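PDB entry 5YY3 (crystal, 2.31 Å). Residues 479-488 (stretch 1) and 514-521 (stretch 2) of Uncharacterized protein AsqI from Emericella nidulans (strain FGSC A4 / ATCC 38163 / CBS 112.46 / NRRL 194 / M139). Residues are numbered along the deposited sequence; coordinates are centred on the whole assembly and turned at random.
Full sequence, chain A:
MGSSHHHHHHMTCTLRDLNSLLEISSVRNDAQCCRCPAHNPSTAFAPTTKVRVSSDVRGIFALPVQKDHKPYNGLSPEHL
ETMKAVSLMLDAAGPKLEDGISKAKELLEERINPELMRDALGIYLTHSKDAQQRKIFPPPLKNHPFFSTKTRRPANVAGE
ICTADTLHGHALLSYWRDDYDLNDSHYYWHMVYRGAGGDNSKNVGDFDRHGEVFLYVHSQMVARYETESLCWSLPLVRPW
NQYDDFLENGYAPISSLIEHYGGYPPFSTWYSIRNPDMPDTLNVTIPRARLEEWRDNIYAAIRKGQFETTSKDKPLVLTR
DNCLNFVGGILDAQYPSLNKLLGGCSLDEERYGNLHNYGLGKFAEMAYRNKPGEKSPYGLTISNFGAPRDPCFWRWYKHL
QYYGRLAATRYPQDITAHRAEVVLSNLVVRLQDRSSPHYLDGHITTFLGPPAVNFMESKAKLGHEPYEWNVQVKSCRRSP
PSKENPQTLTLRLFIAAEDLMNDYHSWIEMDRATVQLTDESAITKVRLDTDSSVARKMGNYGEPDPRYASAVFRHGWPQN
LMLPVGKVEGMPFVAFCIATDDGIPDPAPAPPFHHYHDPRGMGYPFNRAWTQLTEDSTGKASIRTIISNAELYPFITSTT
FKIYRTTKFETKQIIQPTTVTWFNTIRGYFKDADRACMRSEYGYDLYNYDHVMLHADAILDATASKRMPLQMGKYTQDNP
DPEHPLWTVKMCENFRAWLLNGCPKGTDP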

ATOM      1  N   SER A 479     -22.185 -23.746 -52.967  1.00 41.56           N
ATOM      2  CA  SER A 479     -23.620 -24.005 -53.005  1.00 45.14           C
ATOM      3  C   SER A 479     -24.303 -23.228 -51.883  1.00 44.70           C
ATOM      4  O   SER A 479     -23.906 -23.330 -50.724  1.00 46.62           O
ATOM      5  N   PRO A 480     -25.328 -22.437 -52.217  1.00 49.85           N
ATOM      6  CA  PRO A 480     -26.028 -21.710 -51.146  1.00 47.59           C
ATOM      7  C   PRO A 480     -26.616 -22.697 -50.152  1.00 44.42           C
ATOM      8  O   PRO A 480     -27.180 -23.705 -50.569  1.00 50.42           O
ATOM      9  N   PRO A 481     -26.455 -22.440 -48.852  1.00 44.94           N
ATOM     10  CA  PRO A 481     -27.088 -23.373 -47.913  1.00 43.18           C
ATOM     11  C   PRO A 481     -28.601 -23.353 -48.095  1.00 40.99           C
ATOM     12  O   PRO A 481     -29.144 -22.325 -48.474  1.00 42.03           O
ATOM     13  N   SER A 482     -29.255 -24.480 -47.836  1.00 42.15           N
ATOM     14  CA  SER A 482     -30.704 -24.608 -48.004  1.00 43.83           C
ATOM     15  C   SER A 482     -31.277 -25.430 -46.864  1.00 39.76           C
ATOM     16  O   SER A 482     -30.531 -25.951 -46.039  1.00 44.84           O
ATOM     17  N   LYS A 483     -32.596 -25.565 -46.819  1.00 40.95           N
ATOM     18  CA  LYS A 483     -33.197 -26.428 -45.815  1.00 43.64           C
ATOM     19  C   LYS A 483     -32.895 -27.885 -46.171  1.00 47.11           C
ATOM     20  O   LYS A 483     -32.859 -28.751 -45.293  1.00 46.85           O
ATOM     21  N   GLU A 484     -32.635 -28.133 -47.457  1.00 46.23           N
ATOM     22  CA  GLU A 484     -32.288 -29.461 -47.951  1.00 43.02           C
ATOM     23  C   GLU A 484     -30.823 -29.801 -47.698  1.00 45.95           C
ATOM     24  O   GLU A 484     -30.498 -30.943 -47.393  1.00 42.94           O
ATOM     25  N   ASN A 485     -29.943 -28.812 -47.849  1.00 47.10           N
ATOM     26  CA  ASN A 485     -28.511 -28.986 -47.580  1.00 40.43           C
ATOM     27  C   ASN A 485     -27.978 -27.848 -46.700  1.00 39.22           C
ATOM     28  O   ASN A 485     -27.405 -26.880 -47.214  1.00 38.69           O
ATOM     29  N   PRO A 486     -28.175 -27.961 -45.375  1.00 39.70           N
ATOM     30  CA  PRO A 486     -27.741 -26.937 -44.414  1.00 39.82           C
ATOM     31  C   PRO A 486     -26.218 -26.829 -44.321  1.00 39.34           C
ATOM     32  O   PRO A 486     -25.523 -27.816 -44.571  1.00 40.63           O
ATOM     33  N   GLN A 487     -25.713 -25.643 -43.983  1.00 38.43           N
ATOM     34  CA  GLN A 487     -24.306 -25.483 -43.610  1.00 36.21           C
ATOM     35  C   GLN A 487     -24.179 -25.520 -42.097  1.00 38.38           C
ATOM     36  O   GLN A 487     -24.795 -24.711 -41.398  1.00 35.69           O
ATOM     37  N   THR A 488     -23.394 -26.459 -41.588  1.00 35.06           N
ATOM     38  CA  THR A 488     -23.178 -26.547 -40.157  1.00 34.90           C
ATOM     39  C   THR A 488     -21.756 -26.167 -39.789  1.00 32.92           C
ATOM     40  O   THR A 488     -20.813 -26.719 -40.314  1.00 31.44           O
ATOM     41  N   THR A 514     -22.557 -24.632 -31.994  1.00 34.98           N
ATOM     42  CA  THR A 514     -22.891 -25.038 -33.348  1.00 33.50           C
ATOM     43  C   THR A 514     -23.886 -24.059 -33.964  1.00 35.92           C
ATOM     44  O   THR A 514     -24.827 -23.613 -33.316  1.00 34.13           O
ATOM     45  N   VAL A 515     -23.652 -23.687 -35.211  1.00 33.44           N
ATOM     46  CA  VAL A 515     -24.629 -22.892 -35.926  1.00 33.83           C
ATOM     47  C   VAL A 515     -25.010 -23.639 -37.191  1.00 34.70           C
ATOM     48  O   VAL A 515     -24.159 -24.231 -37.847  1.00 35.89           O
ATOM     49  N   GLN A 516     -26.291 -23.628 -37.520  1.00 33.57           N
ATOM     50  CA  GLN A 516     -26.746 -24.246 -38.750  1.00 37.11           C
ATOM     51  C   GLN A 516     -27.370 -23.183 -39.652  1.00 41.52           C
ATOM     52  O   GLN A 516     -28.317 -22.497 -39.255  1.00 36.16           O
ATOM     53  N   LEU A 517     -26.826 -23.030 -40.855  1.00 38.03           N
ATOM     54  CA  LEU A 517     -27.378 -22.074 -41.804  1.00 37.23           C
ATOM     55  C   LEU A 517     -28.222 -22.793 -42.851  1.00 40.83           C
ATOM     56  O   LEU A 517     -27.906 -23.908 -43.274  1.00 41.42           O
ATOM     57  N   THR A 518     -29.304 -22.147 -43.261  1.00 44.08           N
ATOM     58  CA  THR A 518     -30.168 -22.686 -44.301  1.00 41.95           C
ATOM     59  C   THR A 518     -30.451 -21.650 -45.402  1.00 41.87           C
ATOM     60  O   THR A 518     -31.235 -21.916 -46.302  1.00 47.78           O
ATOM     61  N   ASP A 519     -29.791 -20.489 -45.331  1.00 39.80           N
ATOM     62  CA  ASP A 519     -29.975 -19.389 -46.290  1.00 42.87           C
ATOM     63  C   ASP A 519     -28.671 -18.743 -46.700  1.00 42.51           C
ATOM     64  O   ASP A 519     -27.629 -18.961 -46.084  1.00 40.56           O
ATOM     65  N   GLU A 520     -28.777 -17.877 -47.704  1.00 42.73           N
ATOM     66  CA  GLU A 520     -27.685 -17.044 -48.182  1.00 45.98           C
ATOM     67  C   GLU A 520     -27.467 -15.832 -47.286  1.00 41.39           C
ATOM     68  O   GLU A 520     -26.431 -15.176 -47.365  1.00 41.00           O
ATOM     69  N   SER A 521     -28.459 -15.511 -46.464  1.00 33.72           N
ATOM     70  CA  SER A 521     -28.452 -14.237 -45.753  1.00 39.95           C
ATOM     71  C   SER A 521     -27.767 -14.305 -44.382  1.00 35.84           C
ATOM     72  O   SER A 521     -27.620 -15.374 -43.788  1.00 36.47           O
TER

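The two stretches meet as a short antiparallel strand pair, with loop packing beyond it. T514 is the first residue of stretch 2 and lies in the strand. Its CA-to-CB bond points sideways and chi1 is m. Its methyl CG2 lies 3.8 Å from CG2 of T488, which is also m. V515 is buried, chi1 t, and its side chain stays 5.8 Å or more from stretch 1. Its contact is made by backbone: T488 CA approaches V515 O at 3.4 Å in a CA-H...O contact.

Q516 pairs with T488 without hydrogen bonds, and both side chains lie on the same face of the sheet. Q516 has chi1 t and chi2 t. Its CG sits 3.6 Å from T488 OG1 and 3.6 Å from P486 CB, so the extended chain rests against a hydroxyl and a proline ring.

L517 is buried on the other face together with Q487. Its rotamer is m, t. L517 N donates to Q487 O at 2.7 Å, and Q487 N donates to L517 O at 2.9 Å. These two bonds join L517 and Q487 as a hydrogen-bonded pair. L517 CD1 lies 4.0 Å from Q487 OE1; the Q487 amide, on a t, t chain, is hydrogen-bonded elsewhere in the structure. L517 CB also meets P481 CG at 4.3 Å, an apolar contact.

T518 has chi1 p and points sideways. Its CG2 is 3.5 Å from S482 O and 4.2 Å from P486 CB. T518 O takes a CA-H...O contact from S482 CA at 3.2 Å. The S482 side chain points away from stretch 2 and, with chi1 p, its OG accepts from N485 N at 2.8 Å.

D519 is m and points away. Its backbone O lies 3.0 Å from P481 CG, a tight approach to a ring that points toward stretch 2. E520, with chi1 at -16°, between wells, and chi2 t, starts sideways, but its end comes nearer, bringing OE2 to 3.5 Å from P480 CB.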

ATOM      1  CB  SER A 479     -23.913 -25.505 -52.874  1.00 46.08           C
ATOM      2  OG  SER A 479     -23.458 -26.231 -54.005  1.00 49.58           O
ATOM      3  CB  PRO A 480     -27.138 -20.944 -51.883  1.00 44.09           C
ATOM      4  CG  PRO A 480     -26.703 -20.923 -53.332  1.00 52.82           C
ATOM      5  CD  PRO A 480     -25.908 -22.187 -53.548  1.00 44.54           C
ATOM      6  CB  PRO A 481     -26.671 -22.845 -46.528  1.00 40.51           C
ATOM      7  CG  PRO A 481     -26.107 -21.485 -46.761  1.00 41.26           C
ATOM      8  CD  PRO A 481     -25.631 -21.422 -48.180  1.00 41.18           C
ATOM      9  CB  SER A 482     -31.036 -25.274 -49.332  1.00 39.11           C
ATOM     10  OG  SER A 482     -30.444 -26.564 -49.384  1.00 45.83           O
ATOM     11  CB  LYS A 483     -34.705 -26.178 -45.696  1.00 48.44           C
ATOM     12  CG  LYS A 483     -35.063 -25.368 -44.431  1.00 61.47           C
ATOM     13  CD  LYS A 483     -36.515 -24.886 -44.368  1.00 58.83           C
ATOM     14  CE  LYS A 483     -36.953 -24.697 -42.907  1.00 63.58           C
ATOM     15  NZ  LYS A 483     -38.433 -24.800 -42.698  1.00 62.55           N
ATOM     16  CB  GLU A 484     -32.588 -29.582 -49.452  1.00 47.96           C
ATOM     17  CG  GLU A 484     -34.069 -29.512 -49.820  1.00 53.44           C
ATOM     18  CD  GLU A 484     -34.580 -28.084 -50.001  1.00 57.63           C
ATOM     19  OE1 GLU A 484     -33.787 -27.131 -49.843  1.00 60.70           O
ATOM     20  OE2 GLU A 484     -35.784 -27.909 -50.303  1.00 67.08           O
ATOM     21  CB  ASN A 485     -27.734 -29.059 -48.896  1.00 33.86           C
ATOM     22  CG  ASN A 485     -26.273 -29.472 -48.715  1.00 35.99           C
ATOM     23  OD1 ASN A 485     -25.787 -29.685 -47.597  1.00 33.88           O
ATOM     24  ND2 ASN A 485     -25.569 -29.608 -49.836  1.00 42.52           N
ATOM     25  CB  PRO A 486     -28.319 -27.430 -43.074  1.00 38.83           C
ATOM     26  CG  PRO A 486     -29.286 -28.508 -43.413  1.00 40.43           C
ATOM     27  CD  PRO A 486     -28.800 -29.108 -44.697  1.00 40.67           C
ATOM     28  CB  GLN A 487     -23.731 -24.174 -44.138  1.00 37.52           C
ATOM     29  CG  GLN A 487     -22.247 -24.021 -43.876  1.00 32.44           C
ATOM     30  CD  GLN A 487     -21.669 -22.815 -44.592  1.00 29.81           C
ATOM     31  OE1 GLN A 487     -22.408 -21.951 -45.048  1.00 35.11           O
ATOM     32  NE2 GLN A 487     -20.354 -22.763 -44.714  1.00 27.57           N
ATOM     33  CB  THR A 488     -23.479 -27.943 -39.646  1.00 38.91           C
ATOM     34  OG1 THR A 488     -24.896 -28.145 -39.693  1.00 44.05           O
ATOM     35  CG2 THR A 488     -22.990 -28.105 -38.199  1.00 38.94           C
ATOM     36  CB  THR A 514     -23.457 -26.468 -33.366  1.00 36.41           C
ATOM     37  OG1 THR A 514     -22.405 -27.386 -33.043  1.00 33.95           O
ATOM     38  CG2 THR A 514     -24.012 -26.816 -34.735  1.00 34.78           C
ATOM     39  CB  VAL A 515     -24.088 -21.497 -36.261  1.00 32.18           C
ATOM     40  CG1 VAL A 515     -25.064 -20.739 -37.132  1.00 35.22           C
ATOM     41  CG2 VAL A 515     -23.840 -20.735 -34.977  1.00 34.88           C
ATOM     42  CB  GLN A 516     -27.746 -25.364 -38.448  1.00 37.38           C
ATOM     43  CG  GLN A 516     -28.021 -26.262 -39.630  1.00 45.62           C
ATOM     44  CD  GLN A 516     -29.190 -27.208 -39.386  1.00 52.71           C
ATOM     45  OE1 GLN A 516     -28.991 -28.402 -39.148  1.00 48.16           O
ATOM     46  NE2 GLN A 516     -30.423 -26.677 -39.458  1.00 45.70           N
ATOM     47  CB  LEU A 517     -26.265 -21.262 -42.480  1.00 35.39           C
ATOM     48  CG  LEU A 517     -25.312 -20.506 -41.546  1.00 35.19           C
ATOM     49  CD1 LEU A 517     -24.344 -19.648 -42.343  1.00 28.66           C
ATOM     50  CD2 LEU A 517     -26.093 -19.668 -40.534  1.00 33.92           C
ATOM     51  CB  THR A 518     -31.490 -23.203 -43.687  1.00 43.75           C
ATOM     52  OG1 THR A 518     -32.016 -22.224 -42.786  1.00 47.85           O
ATOM     53  CG2 THR A 518     -31.236 -24.470 -42.894  1.00 44.96           C
ATOM     54  CB  ASP A 519     -30.855 -18.258 -45.722  1.00 50.19           C
ATOM     55  CG  ASP A 519     -32.295 -18.636 -45.619  1.00 55.14           C
ATOM     56  OD1 ASP A 519     -32.692 -19.622 -46.279  1.00 56.72           O
ATOM     57  OD2 ASP A 519     -33.032 -17.930 -44.895  1.00 57.95           O
ATOM     58  CB  GLU A 520     -27.982 -16.552 -49.599  1.00 46.69           C
ATOM     59  CG  GLU A 520     -29.083 -17.330 -50.299  1.00 59.11           C
ATOM     60  CD  GLU A 520     -28.981 -17.248 -51.805  1.00 67.70           C
ATOM     61  OE1 GLU A 520     -28.538 -16.192 -52.311  1.00 68.65           O
ATOM     62  OE2 GLU A 520     -29.323 -18.250 -52.478  1.00 67.93           O
ATOM     63  CB  SER A 521     -29.888 -13.728 -45.595  1.00 41.32           C
ATOM     64  OG  SER A 521     -30.719 -14.734 -45.036  1.00 43.14           O
TER